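Local coordinates for NADH oxidoreductase (PDB 3PI7), which probably binds NADPH and transfers its reducing equivalents to an acceptor, as a putative quinone reductase with GroES-like and Rossmann-fold domains, at residues 8-14 with 117-123; 47-52 with 94-100; 52-58 with 88-94. All blocks are in the same frame, centred on the assembly; numbering follows the deposited sequence.

Interaction 1: 8-14 with 117-123; sequences PSEMKAL and WGSWAEY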
ATOM      1  N   PRO A   8      -2.664  25.822  41.683  1.00 20.65           N
ATOM      2  CA  PRO A   8      -4.114  26.112  41.726  1.00 20.09           C
ATOM      3  C   PRO A   8      -4.946  24.838  41.724  1.00 20.09           C
ATOM      4  O   PRO A   8      -4.507  23.807  41.179  1.00 18.40           O
ATOM      5  CB  PRO A   8      -4.376  26.863  40.424  1.00 22.63           C
ATOM      6  CG  PRO A   8      -3.079  27.363  39.989  1.00 27.48           C
ATOM      7  CD  PRO A   8      -2.022  26.469  40.520  1.00 22.25           C
ATOM      8  N   SER A   9      -6.151  24.915  42.263  1.00 16.58           N
ATOM      9  CA  SER A   9      -6.993  23.736  42.201  1.00 17.14           C
ATOM     10  C   SER A   9      -7.985  23.870  41.036  1.00 17.53           C
ATOM     11  O   SER A   9      -8.614  22.892  40.687  1.00 17.02           O
ATOM     12  CB  SER A   9      -7.697  23.487  43.527  1.00 21.67           C
ATOM     13  OG  SER A   9      -8.483  24.587  43.917  1.00 33.56           O
ATOM     14  N   GLU A  10      -8.108  25.067  40.438  1.00 14.49           N
ATOM     15  CA  GLU A  10      -9.015  25.302  39.316  1.00 15.23           C
ATOM     16  C   GLU A  10      -8.249  25.940  38.177  1.00 16.58           C
ATOM     17  O   GLU A  10      -7.294  26.679  38.407  1.00 16.89           O
ATOM     18  CB  GLU A  10     -10.168  26.201  39.795  1.00 16.85           C
ATOM     19  CG  GLU A  10     -11.307  26.399  38.822  1.00 24.56           C
ATOM     20  CD  GLU A  10     -12.543  26.985  39.471  1.00 39.47           C
ATOM     21  OE1 GLU A  10     -12.982  26.446  40.512  1.00 32.10           O
ATOM     22  OE2 GLU A  10     -13.064  27.993  38.946  1.00 30.85           O
HETATM   23  N   MSE A  11      -8.686  25.696  36.954  1.00 12.63           N
HETATM   24  CA  MSE A  11      -8.018  26.303  35.784  1.00 10.97           C
HETATM   25  C   MSE A  11      -8.982  26.548  34.636  1.00 15.03           C
HETATM   26  O   MSE A  11     -10.050  25.934  34.574  1.00 16.90           O
HETATM   27  CB  MSE A  11      -6.903  25.359  35.289  1.00  9.47           C
HETATM   28  CG  MSE A  11      -7.457  23.979  34.813  1.00 11.34           C
HETATM   29 SE   MSE A  11      -6.099  22.930  34.034  0.75 11.46          SE
HETATM   30  CE  MSE A  11      -7.179  21.562  33.339  1.00 10.35           C
ATOM     31  N   LYS A  12      -8.611  27.446  33.727  1.00 13.08           N
ATOM     32  CA  LYS A  12      -9.386  27.631  32.517  1.00 13.54           C
ATOM     33  C   LYS A  12      -8.816  26.681  31.467  1.00 14.54           C
ATOM     34  O   LYS A  12      -7.626  26.360  31.502  1.00 12.91           O
ATOM     35  CB  LYS A  12      -9.443  29.086  32.022  1.00 18.58           C
ATOM     36  CG  LYS A  12      -8.138  29.804  31.750  1.00 42.21           C
ATOM     37  CD  LYS A  12      -8.435  31.234  31.283  1.00 56.30           C
ATOM     38  CE  LYS A  12      -7.274  31.936  30.614  1.00 68.58           C
ATOM     39  NZ  LYS A  12      -6.166  32.238  31.553  1.00 77.37           N
ATOM     40  N   ALA A  13      -9.677  26.199  30.561  1.00 11.44           N
ATOM     41  CA  ALA A  13      -9.289  25.244  29.538  1.00 11.11           C
ATOM     42  C   ALA A  13     -10.292  25.247  28.413  1.00 13.78           C
ATOM     43  O   ALA A  13     -11.392  25.778  28.601  1.00 15.82           O
ATOM     44  CB  ALA A  13      -9.192  23.844  30.149  1.00 11.37           C
ATOM     45  N   LEU A  14      -9.914  24.683  27.243  1.00 11.56           N
ATOM     46  CA  LEU A  14     -10.805  24.515  26.070  1.00 11.18           C
ATOM     47  C   LEU A  14     -11.204  23.065  26.072  1.00 15.73           C
ATOM     48  O   LEU A  14     -10.379  22.192  25.758  1.00 14.80           O
ATOM     49  CB  LEU A  14     -10.105  24.924  24.759  1.00 11.38           C
ATOM     50  CG  LEU A  14      -9.500  26.322  24.737  1.00 13.75           C
ATOM     51  CD1 LEU A  14      -8.871  26.597  23.396  1.00 14.21           C
ATOM     52  CD2 LEU A  14     -10.562  27.409  25.082  1.00 14.97           C
ATOM     53  N   TRP A 117      -5.514  15.052  29.169  1.00 13.48           N
ATOM     54  CA  TRP A 117      -5.377  16.364  29.822  1.00 12.58           C
ATOM     55  C   TRP A 117      -4.515  17.190  28.899  1.00 13.82           C
ATOM     56  O   TRP A 117      -3.297  17.250  29.058  1.00 12.90           O
ATOM     57  CB  TRP A 117      -4.774  16.254  31.230  1.00 11.40           C
ATOM     58  CG  TRP A 117      -5.687  15.531  32.160  1.00 11.91           C
ATOM     59  CD1 TRP A 117      -5.582  14.237  32.570  1.00 15.46           C
ATOM     60  CD2 TRP A 117      -6.940  16.011  32.651  1.00 12.57           C
ATOM     61  NE1 TRP A 117      -6.650  13.910  33.371  1.00 15.59           N
ATOM     62  CE2 TRP A 117      -7.518  14.969  33.406  1.00 16.86           C
ATOM     63  CE3 TRP A 117      -7.612  17.244  32.568  1.00 14.21           C
ATOM     64  CZ2 TRP A 117      -8.734  15.115  34.064  1.00 17.80           C
ATOM     65  CZ3 TRP A 117      -8.832  17.386  33.219  1.00 16.11           C
ATOM     66  CH2 TRP A 117      -9.378  16.326  33.953  1.00 16.77           C
ATOM     67  N   GLY A 118      -5.168  17.765  27.904  1.00 10.31           N
ATOM     68  CA  GLY A 118      -4.511  18.467  26.812  1.00  7.82           C
ATOM     69  C   GLY A 118      -3.809  19.753  27.121  1.00 10.40           C
ATOM     70  O   GLY A 118      -4.019  20.363  28.169  1.00 11.04           O
ATOM     71  N   SER A 119      -3.065  20.240  26.126  1.00  9.21           N
ATOM     72  CA  SER A 119      -2.301  21.465  26.312  1.00 10.78           C
ATOM     73  C   SER A 119      -3.134  22.760  26.208  1.00 12.97           C
ATOM     74  O   SER A 119      -2.579  23.813  26.467  1.00 12.88           O
ATOM     75  CB  SER A 119      -1.180  21.519  25.285  1.00 13.01           C
ATOM     76  OG  SER A 119      -1.702  21.528  23.971  1.00 14.42           O
ATOM     77  N   TRP A 120      -4.396  22.715  25.770  1.00 11.70           N
ATOM     78  CA  TRP A 120      -5.228  23.933  25.603  1.00 11.38           C
ATOM     79  C   TRP A 120      -5.934  24.210  26.938  1.00 15.15           C
ATOM     80  O   TRP A 120      -7.162  24.151  27.077  1.00 14.71           O
ATOM     81  CB  TRP A 120      -6.209  23.796  24.433  1.00 11.22           C
ATOM     82  CG  TRP A 120      -5.546  23.606  23.103  1.00 12.86           C
ATOM     83  CD1 TRP A 120      -4.207  23.621  22.829  1.00 15.42           C
ATOM     84  CD2 TRP A 120      -6.202  23.339  21.873  1.00 12.92           C
ATOM     85  NE1 TRP A 120      -3.993  23.369  21.504  1.00 14.19           N
ATOM     86  CE2 TRP A 120      -5.199  23.205  20.884  1.00 15.54           C
ATOM     87  CE3 TRP A 120      -7.541  23.201  21.505  1.00 14.37           C
ATOM     88  CZ2 TRP A 120      -5.500  22.953  19.549  1.00 15.04           C
ATOM     89  CZ3 TRP A 120      -7.839  22.956  20.169  1.00 15.52           C
ATOM     90  CH2 TRP A 120      -6.825  22.788  19.224  1.00 15.99           C
ATOM     91  N   ALA A 121      -5.087  24.468  27.938  1.00 11.35           N
ATOM     92  CA  ALA A 121      -5.435  24.554  29.331  1.00 12.11           C
ATOM     93  C   ALA A 121      -4.317  25.201  30.076  1.00 13.59           C
ATOM     94  O   ALA A 121      -3.189  25.209  29.592  1.00 13.52           O
ATOM     95  CB  ALA A 121      -5.639  23.138  29.862  1.00 12.17           C
ATOM     96  N   GLU A 122      -4.607  25.742  31.249  1.00 10.08           N
ATOM     97  CA  GLU A 122      -3.560  26.331  32.051  1.00  9.69           C
ATOM     98  C   GLU A 122      -2.552  25.293  32.535  1.00 11.67           C
ATOM     99  O   GLU A 122      -1.389  25.635  32.732  1.00 13.13           O
ATOM    100  CB  GLU A 122      -4.173  27.092  33.218  1.00 11.68           C
ATOM    101  CG  GLU A 122      -4.673  28.438  32.725  1.00 16.24           C
ATOM    102  CD  GLU A 122      -5.359  29.321  33.745  1.00 34.78           C
ATOM    103  OE1 GLU A 122      -6.114  28.788  34.587  1.00 21.98           O
ATOM    104  OE2 GLU A 122      -5.266  30.558  33.596  1.00 44.38           O
ATOM    105  N   TYR A 123      -2.995  24.061  32.746  1.00  9.87           N
ATOM    106  CA  TYR A 123      -2.199  22.916  33.189  1.00 10.10           C
ATOM    107  C   TYR A 123      -2.544  21.713  32.344  1.00 13.73           C
ATOM    108  O   TYR A 123      -3.729  21.428  32.139  1.00 13.15           O
ATOM    109  CB  TYR A 123      -2.447  22.594  34.686  1.00 10.65           C
ATOM    110  CG  TYR A 123      -2.061  23.759  35.568  1.00 10.75           C
ATOM    111  CD1 TYR A 123      -2.934  24.836  35.755  1.00 11.76           C
ATOM    112  CD2 TYR A 123      -0.783  23.853  36.107  1.00 12.19           C
ATOM    113  CE1 TYR A 123      -2.533  25.986  36.431  1.00 12.32           C
ATOM    114  CE2 TYR A 123      -0.379  24.990  36.805  1.00 12.93           C
ATOM    115  CZ  TYR A 123      -1.265  26.047  36.977  1.00 18.23           C
ATOM    116  OH  TYR A 123      -0.873  27.173  37.632  1.00 13.26           O
TER
HETATM  117  O   HOH W   1      -5.737  28.823  37.534  1.00 30.95           O
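The selenomethionine side chain of Met11 lies over segment 117-123, its SE 3.7 Å from CB of Tyr123 and its CE 4.1 Å from CB of Ala121. SE also sits at the edge of the Tyr123 ring, 5.3 Å from the centroid, a Met-aromatic contact. Loop 117-122 leads into strand 123-127 of the GroES-like fold, and strand 10-16, paired in a two-stranded sheet with 37-43, is laid against it. The example illustrates how a strand can dock on a loop through very little regular pairing: a single beta bridge joins Ala13 to Ala121, with CA atoms 3.9 Å apart and CB atoms 3.6 Å apart. Backbone hydrogen bonds lie on both sides of it, Glu122 N to Lys12 O (3.1 Å) and Leu14 N to Trp120 O (2.8 Å); Trp120 is the centre of an inverse gamma turn, and its NE1 hydrogen-bonds to the backbone O of Ser60. Glu122 then extends the pairing with its side chain. Its OE1 accepts from Lys12 N at 3.0 Å, while OE2 forms a salt bridge with Lys12 NZ, which also pairs with the terminal carboxylate of Pro349. One water donates to both Glu10 O (2.8 Å) and Glu122 OE1 (3.0 Å).

Interaction 2: 47-52 with 94-100; sequences PGPSQV and GGDEPYA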
ATOM      1  N   PRO A  47      -1.266  14.354  38.290  1.00 16.02           N
ATOM      2  CA  PRO A  47      -0.498  13.415  37.449  1.00 15.68           C
ATOM      3  C   PRO A  47      -0.435  12.041  38.080  1.00 17.22           C
ATOM      4  O   PRO A  47      -0.358  11.926  39.312  1.00 17.21           O
ATOM      5  CB  PRO A  47       0.892  14.035  37.411  1.00 16.47           C
ATOM      6  CG  PRO A  47       1.005  14.789  38.696  1.00 21.20           C
ATOM      7  CD  PRO A  47      -0.383  15.318  38.978  1.00 16.84           C
ATOM      8  N   GLY A  48      -0.452  11.029  37.229  1.00 13.56           N
ATOM      9  CA  GLY A  48      -0.283   9.642  37.647  1.00 15.01           C
ATOM     10  C   GLY A  48       1.180   9.389  37.977  1.00 19.47           C
ATOM     11  O   GLY A  48       2.025  10.259  37.752  1.00 17.11           O
ATOM     12  N   PRO A  49       1.531   8.182  38.433  1.00 16.81           N
ATOM     13  CA  PRO A  49       2.934   7.916  38.854  1.00 17.22           C
ATOM     14  C   PRO A  49       4.027   8.246  37.827  1.00 18.86           C
ATOM     15  O   PRO A  49       5.063   8.753  38.237  1.00 18.55           O
ATOM     16  CB  PRO A  49       2.924   6.420  39.163  1.00 19.48           C
ATOM     17  CG  PRO A  49       1.530   6.171  39.632  1.00 24.13           C
ATOM     18  CD  PRO A  49       0.646   7.050  38.778  1.00 19.25           C
ATOM     19  N   SER A  50       3.796   8.007  36.524  1.00 15.11           N
ATOM     20  CA  SER A  50       4.771   8.220  35.446  1.00 15.07           C
ATOM     21  C   SER A  50       4.572   9.556  34.733  1.00 16.96           C
ATOM     22  O   SER A  50       5.220   9.809  33.714  1.00 16.49           O
ATOM     23  CB  SER A  50       4.649   7.090  34.414  1.00 17.37           C
ATOM     24  OG  SER A  50       3.362   7.085  33.800  1.00 18.43           O
ATOM     25  N   GLN A  51       3.672  10.407  35.260  1.00 13.04           N
ATOM     26  CA  GLN A  51       3.289  11.649  34.593  1.00 12.25           C
ATOM     27  C   GLN A  51       3.716  12.899  35.323  1.00 13.78           C
ATOM     28  O   GLN A  51       4.077  12.870  36.501  1.00 11.79           O
ATOM     29  CB  GLN A  51       1.757  11.692  34.434  1.00 13.80           C
ATOM     30  CG  GLN A  51       1.179  10.524  33.662  1.00 12.97           C
ATOM     31  CD  GLN A  51      -0.330  10.595  33.602  1.00 16.60           C
ATOM     32  OE1 GLN A  51      -1.018  10.968  34.572  1.00 15.17           O
ATOM     33  NE2 GLN A  51      -0.881  10.230  32.461  1.00 15.63           N
ATOM     34  N   VAL A  52       3.645  14.023  34.599  1.00 11.40           N
ATOM     35  CA  VAL A  52       3.966  15.318  35.130  1.00 11.12           C
ATOM     36  C   VAL A  52       2.824  16.266  34.828  1.00 13.63           C
ATOM     37  O   VAL A  52       2.103  16.090  33.838  1.00 12.04           O
ATOM     38  CB  VAL A  52       5.317  15.859  34.586  1.00 13.18           C
ATOM     39  CG1 VAL A  52       6.480  15.034  35.118  1.00 13.66           C
ATOM     40  CG2 VAL A  52       5.311  15.898  33.049  1.00 12.58           C
ATOM     41  N   GLY A  94       4.813  16.175  39.800  1.00 16.90           N
ATOM     42  CA  GLY A  94       5.067  14.910  39.125  1.00 17.00           C
ATOM     43  C   GLY A  94       4.508  13.781  39.946  1.00 20.81           C
ATOM     44  O   GLY A  94       4.341  13.942  41.147  1.00 17.98           O
ATOM     45  N   GLY A  95       4.237  12.650  39.301  1.00 17.54           N
ATOM     46  CA  GLY A  95       3.882  11.413  39.982  1.00 17.07           C
ATOM     47  C   GLY A  95       5.098  10.916  40.740  1.00 21.77           C
ATOM     48  O   GLY A  95       6.182  11.484  40.598  1.00 21.87           O
ATOM     49  N   ASP A  96       4.932   9.878  41.566  1.00 18.49           N
ATOM     50  CA  ASP A  96       5.986   9.393  42.463  1.00 19.77           C
ATOM     51  C   ASP A  96       7.148   8.675  41.773  1.00 22.22           C
ATOM     52  O   ASP A  96       8.158   8.430  42.428  1.00 24.23           O
ATOM     53  CB  ASP A  96       5.388   8.478  43.549  1.00 23.01           C
ATOM     54  CG  ASP A  96       4.706   9.215  44.705  1.00 43.37           C
ATOM     55  OD1 ASP A  96       4.876  10.468  44.811  1.00 42.35           O
ATOM     56  OD2 ASP A  96       4.024   8.543  45.520  1.00 54.38           O
ATOM     57  N   GLU A  97       7.054   8.363  40.486  1.00 17.18           N
ATOM     58  CA  GLU A  97       8.175   7.678  39.831  1.00 15.53           C
ATOM     59  C   GLU A  97       9.346   8.663  39.655  1.00 21.03           C
ATOM     60  O   GLU A  97       9.120   9.854  39.417  1.00 19.42           O
ATOM     61  CB  GLU A  97       7.748   7.065  38.507  1.00 16.64           C
ATOM     62  CG  GLU A  97       6.832   5.867  38.722  1.00 20.96           C
ATOM     63  CD  GLU A  97       6.272   5.191  37.485  1.00 33.94           C
ATOM     64  OE1 GLU A  97       6.772   5.454  36.367  1.00 27.29           O
ATOM     65  OE2 GLU A  97       5.383   4.327  37.651  1.00 31.63           O
ATOM     66  N   PRO A  98      10.594   8.189  39.832  1.00 18.67           N
ATOM     67  CA  PRO A  98      11.749   9.099  39.773  1.00 17.50           C
ATOM     68  C   PRO A  98      11.853   9.938  38.504  1.00 17.82           C
ATOM     69  O   PRO A  98      12.215  11.105  38.604  1.00 18.30           O
ATOM     70  CB  PRO A  98      12.941   8.156  39.891  1.00 19.47           C
ATOM     71  CG  PRO A  98      12.427   6.994  40.648  1.00 23.88           C
ATOM     72  CD  PRO A  98      11.011   6.810  40.182  1.00 19.77           C
ATOM     73  N   TYR A  99      11.575   9.374  37.332  1.00 14.18           N
ATOM     74  CA  TYR A  99      11.633  10.163  36.090  1.00 12.95           C
ATOM     75  C   TYR A  99      10.732  11.401  36.221  1.00 16.79           C
ATOM     76  O   TYR A  99      11.171  12.512  35.915  1.00 14.75           O
ATOM     77  CB  TYR A  99      11.172   9.284  34.909  1.00 14.13           C
ATOM     78  CG  TYR A  99      11.427   9.779  33.499  1.00 15.30           C
ATOM     79  CD1 TYR A  99      11.999  11.020  33.261  1.00 16.21           C
ATOM     80  CD2 TYR A  99      11.095   8.992  32.397  1.00 17.09           C
ATOM     81  CE1 TYR A  99      12.244  11.467  31.958  1.00 17.04           C
ATOM     82  CE2 TYR A  99      11.312   9.436  31.099  1.00 18.21           C
ATOM     83  CZ  TYR A  99      11.865  10.681  30.882  1.00 20.54           C
ATOM     84  OH  TYR A  99      12.093  11.063  29.586  1.00 19.60           O
ATOM     85  N   ALA A 100       9.474  11.203  36.685  1.00 14.81           N
ATOM     86  CA  ALA A 100       8.515  12.307  36.837  1.00 14.76           C
ATOM     87  C   ALA A 100       9.014  13.286  37.904  1.00 16.49           C
ATOM     88  O   ALA A 100       9.061  14.486  37.649  1.00 15.02           O
ATOM     89  CB  ALA A 100       7.139  11.761  37.206  1.00 15.11           C
TER
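Two backbone hydrogen bonds fasten a type I beta turn, Gly48 to Gln51, to the link between strand 86-94 and helix 98-103 at one end of the GroES-like sheet. Gly95 N donates to Gln51 O at 2.8 Å, next to the antiparallel non-hydrogen-bonded pair Val52-Gly94, and Glu97 N, at the N-cap position of the helix, donates to Pro49 O at 3.0 Å. The turn itself is closed by Gln51 N to Gly48 O (3.0 Å), and Gln51 OE1 accepts from Gly48 N at 2.7 Å.

CA-H...O contacts gather at the glycines: Gly95 CA lies 3.1 Å from Gly48 O and 3.4 Å from Pro49 O, an approach so close that a CB at position 95 would clash with both oxygens. The one apolar side-chain pair is Val52 CG1 with Ala100 CB, 3.9 Å apart. Van der Waals packing on backbone completes the contact: the Pro47 ring rests on the Gly94-Gly95 peptide, and Ala100 CB approaches Gln51 O to 3.3 Å.

Interaction 3: 52-58 with 88-94; sequences VLIKVNL and VGTIVAG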
ATOM      1  N   VAL A  52       3.645  14.023  34.599  1.00 11.40           N
ATOM      2  CA  VAL A  52       3.966  15.318  35.130  1.00 11.12           C
ATOM      3  C   VAL A  52       2.824  16.266  34.828  1.00 13.63           C
ATOM      4  O   VAL A  52       2.103  16.090  33.838  1.00 12.04           O
ATOM      5  CB  VAL A  52       5.317  15.859  34.586  1.00 13.18           C
ATOM      6  CG1 VAL A  52       6.480  15.034  35.118  1.00 13.66           C
ATOM      7  CG2 VAL A  52       5.311  15.898  33.049  1.00 12.58           C
ATOM      8  N   LEU A  53       2.651  17.236  35.703  1.00  9.68           N
ATOM      9  CA  LEU A  53       1.661  18.296  35.536  1.00 10.18           C
ATOM     10  C   LEU A  53       2.420  19.517  35.084  1.00 13.07           C
ATOM     11  O   LEU A  53       3.341  19.992  35.782  1.00 12.65           O
ATOM     12  CB  LEU A  53       0.940  18.564  36.867  1.00  9.68           C
ATOM     13  CG  LEU A  53      -0.146  19.601  36.778  1.00 12.30           C
ATOM     14  CD1 LEU A  53      -1.336  19.100  35.925  1.00 11.96           C
ATOM     15  CD2 LEU A  53      -0.590  20.042  38.131  1.00 16.19           C
ATOM     16  N   ILE A  54       2.055  20.022  33.924  1.00 10.66           N
ATOM     17  CA  ILE A  54       2.757  21.157  33.330  1.00  8.96           C
ATOM     18  C   ILE A  54       1.906  22.416  33.356  1.00 12.46           C
ATOM     19  O   ILE A  54       0.768  22.398  32.863  1.00 11.27           O
ATOM     20  CB  ILE A  54       3.152  20.808  31.875  1.00 10.56           C
ATOM     21  CG1 ILE A  54       4.038  19.524  31.795  1.00 11.14           C
ATOM     22  CG2 ILE A  54       3.888  21.965  31.226  1.00 11.28           C
ATOM     23  CD1 ILE A  54       3.590  18.619  30.809  1.00 19.13           C
ATOM     24  N   LYS A  55       2.505  23.535  33.803  1.00  9.98           N
ATOM     25  CA  LYS A  55       1.907  24.849  33.725  1.00  9.78           C
ATOM     26  C   LYS A  55       2.211  25.322  32.330  1.00 13.79           C
ATOM     27  O   LYS A  55       3.367  25.607  32.029  1.00 12.73           O
ATOM     28  CB  LYS A  55       2.495  25.797  34.800  1.00 11.61           C
ATOM     29  CG  LYS A  55       1.831  27.156  34.756  1.00 18.46           C
ATOM     30  CD  LYS A  55       2.408  28.183  35.759  1.00 17.36           C
ATOM     31  CE  LYS A  55       1.447  29.367  35.774  1.00 25.41           C
ATOM     32  NZ  LYS A  55       1.567  30.178  37.026  1.00 32.49           N
ATOM     33  N   VAL A  56       1.191  25.339  31.457  1.00 10.68           N
ATOM     34  CA  VAL A  56       1.370  25.636  30.048  1.00  9.56           C
ATOM     35  C   VAL A  56       1.654  27.095  29.792  1.00 14.83           C
ATOM     36  O   VAL A  56       0.882  27.976  30.206  1.00 15.58           O
ATOM     37  CB  VAL A  56       0.127  25.178  29.223  1.00 11.23           C
ATOM     38  CG1 VAL A  56       0.383  25.372  27.744  1.00 10.90           C
ATOM     39  CG2 VAL A  56      -0.229  23.724  29.516  1.00 10.38           C
ATOM     40  N   ASN A  57       2.758  27.334  29.053  1.00 11.51           N
ATOM     41  CA  ASN A  57       3.143  28.671  28.646  0.70 13.00           C
ATOM     42  C   ASN A  57       2.532  28.968  27.275  1.00 16.24           C
ATOM     43  O   ASN A  57       1.899  30.005  27.103  1.00 15.26           O
ATOM     44  CB  ASN A  57       4.672  28.818  28.631  0.70 14.88           C
ATOM     45  CG  ASN A  57       5.125  30.186  28.183  0.70 30.29           C
ATOM     46  OD1 ASN A  57       4.459  31.197  28.414  0.70 32.98           O
ATOM     47  ND2 ASN A  57       6.291  30.255  27.588  0.70 24.16           N
ATOM     48  N   LEU A  58       2.702  28.047  26.314  1.00 12.03           N
ATOM     49  CA  LEU A  58       2.197  28.182  24.948  0.50 12.39           C
ATOM     50  C   LEU A  58       1.797  26.821  24.444  1.00 16.42           C
ATOM     51  O   LEU A  58       2.496  25.850  24.728  1.00 15.99           O
ATOM     52  CB  LEU A  58       3.274  28.786  24.008  0.50 12.41           C
ATOM     53  CG  LEU A  58       3.717  30.246  24.187  0.50 15.49           C
ATOM     54  CD1 LEU A  58       5.002  30.523  23.423  0.50 14.71           C
ATOM     55  CD2 LEU A  58       2.644  31.227  23.716  0.50 16.55           C
ATOM     56  N   VAL A  88       4.555  23.976  25.438  1.00 10.22           N
ATOM     57  CA  VAL A  88       5.735  24.215  26.239  1.00 10.53           C
ATOM     58  C   VAL A  88       5.246  24.733  27.582  1.00 13.08           C
ATOM     59  O   VAL A  88       4.274  25.506  27.674  1.00 11.90           O
ATOM     60  CB  VAL A  88       6.742  25.178  25.552  1.00 14.74           C
ATOM     61  CG1 VAL A  88       6.130  26.564  25.366  1.00 14.47           C
ATOM     62  CG2 VAL A  88       8.068  25.268  26.321  1.00 15.31           C
ATOM     63  N   GLY A  89       5.959  24.357  28.620  1.00 13.26           N
ATOM     64  CA  GLY A  89       5.597  24.869  29.926  1.00 12.50           C
ATOM     65  C   GLY A  89       6.548  24.399  30.981  1.00 13.92           C
ATOM     66  O   GLY A  89       7.539  23.736  30.677  1.00 13.39           O
ATOM     67  N   THR A  90       6.222  24.695  32.232  1.00 11.68           N
ATOM     68  CA  THR A  90       7.084  24.318  33.340  1.00 10.55           C
ATOM     69  C   THR A  90       6.400  23.259  34.157  1.00 12.65           C
ATOM     70  O   THR A  90       5.230  23.403  34.473  1.00 11.97           O
ATOM     71  CB  THR A  90       7.424  25.545  34.182  1.00 17.35           C
ATOM     72  OG1 THR A  90       8.220  26.423  33.369  1.00 22.53           O
ATOM     73  CG2 THR A  90       8.222  25.192  35.433  1.00 11.25           C
ATOM     74  N   ILE A  91       7.140  22.217  34.514  1.00  9.54           N
ATOM     75  CA  ILE A  91       6.566  21.138  35.347  1.00 10.04           C
ATOM     76  C   ILE A  91       6.455  21.596  36.795  1.00 14.26           C
ATOM     77  O   ILE A  91       7.456  21.945  37.415  1.00 13.73           O
ATOM     78  CB  ILE A  91       7.379  19.833  35.216  1.00 11.37           C
ATOM     79  CG1 ILE A  91       7.264  19.311  33.748  1.00 11.06           C
ATOM     80  CG2 ILE A  91       6.808  18.801  36.228  1.00 11.79           C
ATOM     81  CD1 ILE A  91       8.257  18.329  33.356  1.00 10.73           C
ATOM     82  N   VAL A  92       5.223  21.554  37.344  1.00 11.81           N
ATOM     83  CA  VAL A  92       4.947  22.051  38.685  1.00 11.54           C
ATOM     84  C   VAL A  92       4.663  20.905  39.631  1.00 16.81           C
ATOM     85  O   VAL A  92       4.685  21.126  40.840  1.00 16.87           O
ATOM     86  CB  VAL A  92       3.806  23.127  38.696  1.00 12.66           C
ATOM     87  CG1 VAL A  92       4.274  24.402  37.965  1.00 11.71           C
ATOM     88  CG2 VAL A  92       2.507  22.579  38.078  1.00 11.55           C
ATOM     89  N   ALA A  93       4.402  19.697  39.107  1.00 13.17           N
ATOM     90  CA  ALA A  93       4.178  18.506  39.938  1.00 13.71           C
ATOM     91  C   ALA A  93       4.455  17.253  39.124  1.00 17.41           C
ATOM     92  O   ALA A  93       4.374  17.284  37.902  1.00 16.16           O
ATOM     93  CB  ALA A  93       2.747  18.467  40.487  1.00 14.41           C
ATOM     94  N   GLY A  94       4.813  16.175  39.800  1.00 16.90           N
ATOM     95  CA  GLY A  94       5.067  14.910  39.125  1.00 17.00           C
ATOM     96  C   GLY A  94       4.508  13.781  39.946  1.00 20.81           C
ATOM     97  O   GLY A  94       4.341  13.942  41.147  1.00 17.98           O
TER
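Two classic beta bulges interrupt this short antiparallel pairing, one within strand 86-94, the other at the corner between strands 51-56 and 58-60. In the first, Val92 and Ala93 together face Leu53: Leu53 N donates to Ala93 O at 2.8 Å, while Leu53 O accepts from Val92 N at 2.9 Å. In the second, Asn57 and Leu58 face Val88, whose O accepts from Asn57 N at 2.7 Å and from Leu58 N at 3.3 Å; Val88 N returns a bond to Leu58 O at 2.9 Å. Between the bulges the one-to-one register holds from Ile54-Ile91 to Val56-Gly89, with Lys55 N to Thr90 O at 2.8 Å and Thr90 N to Lys55 O at 3.0 Å. These strands belong to the curled sheet of the GroES-like domain: the N-to-C directions of 52-56 and 88-94 differ by 133°, well short of a straight antiparallel 180°, and the chain turns a corner at Asn57. Strand 51-56 lies between 86-94 and 123-127, and 86-94 pairs in turn with 107-111. Val52, Ile54 and Ile91 share one face, where Ile91 CG2 meets Val52 CB at 3.7 Å and Ile91 CG1 meets Ile54 CG1 at 3.8 Å; Phe110 and Leu103 add to this apolar layer. Leu53, Ala93 and Lys55 point to the other face. Opposite Val56, Gly89 brings its CA to 3.2 Å from Lys55 O and 3.6 Å from Ile54 CG2, where a CB would clash with both atoms.

How the interactions relate
Along the chain the contacts are nested: interaction 3 lies within the loop closed by interaction 2, and both within that closed by interaction 1. Interactions 2 and 3 share Val52 and Gly94 and form one continuous pairing of strands 51-56 and 86-94, whose turn end is partly exposed. Interaction 1 reaches the other edge of 51-56 through Glu122 O, a probable hydrogen-bond partner of Val56 N at 2.9 Å. Its apolar part is buried, while its salt bridge lies at the more exposed margin. All three use backbone hydrogen bonds; interaction 3 adds aliphatic side chains on the sheet, interaction 2 close glycine CA-H...O contacts at a turn, and interaction 1 a glutamate bonding both backbone and lysine.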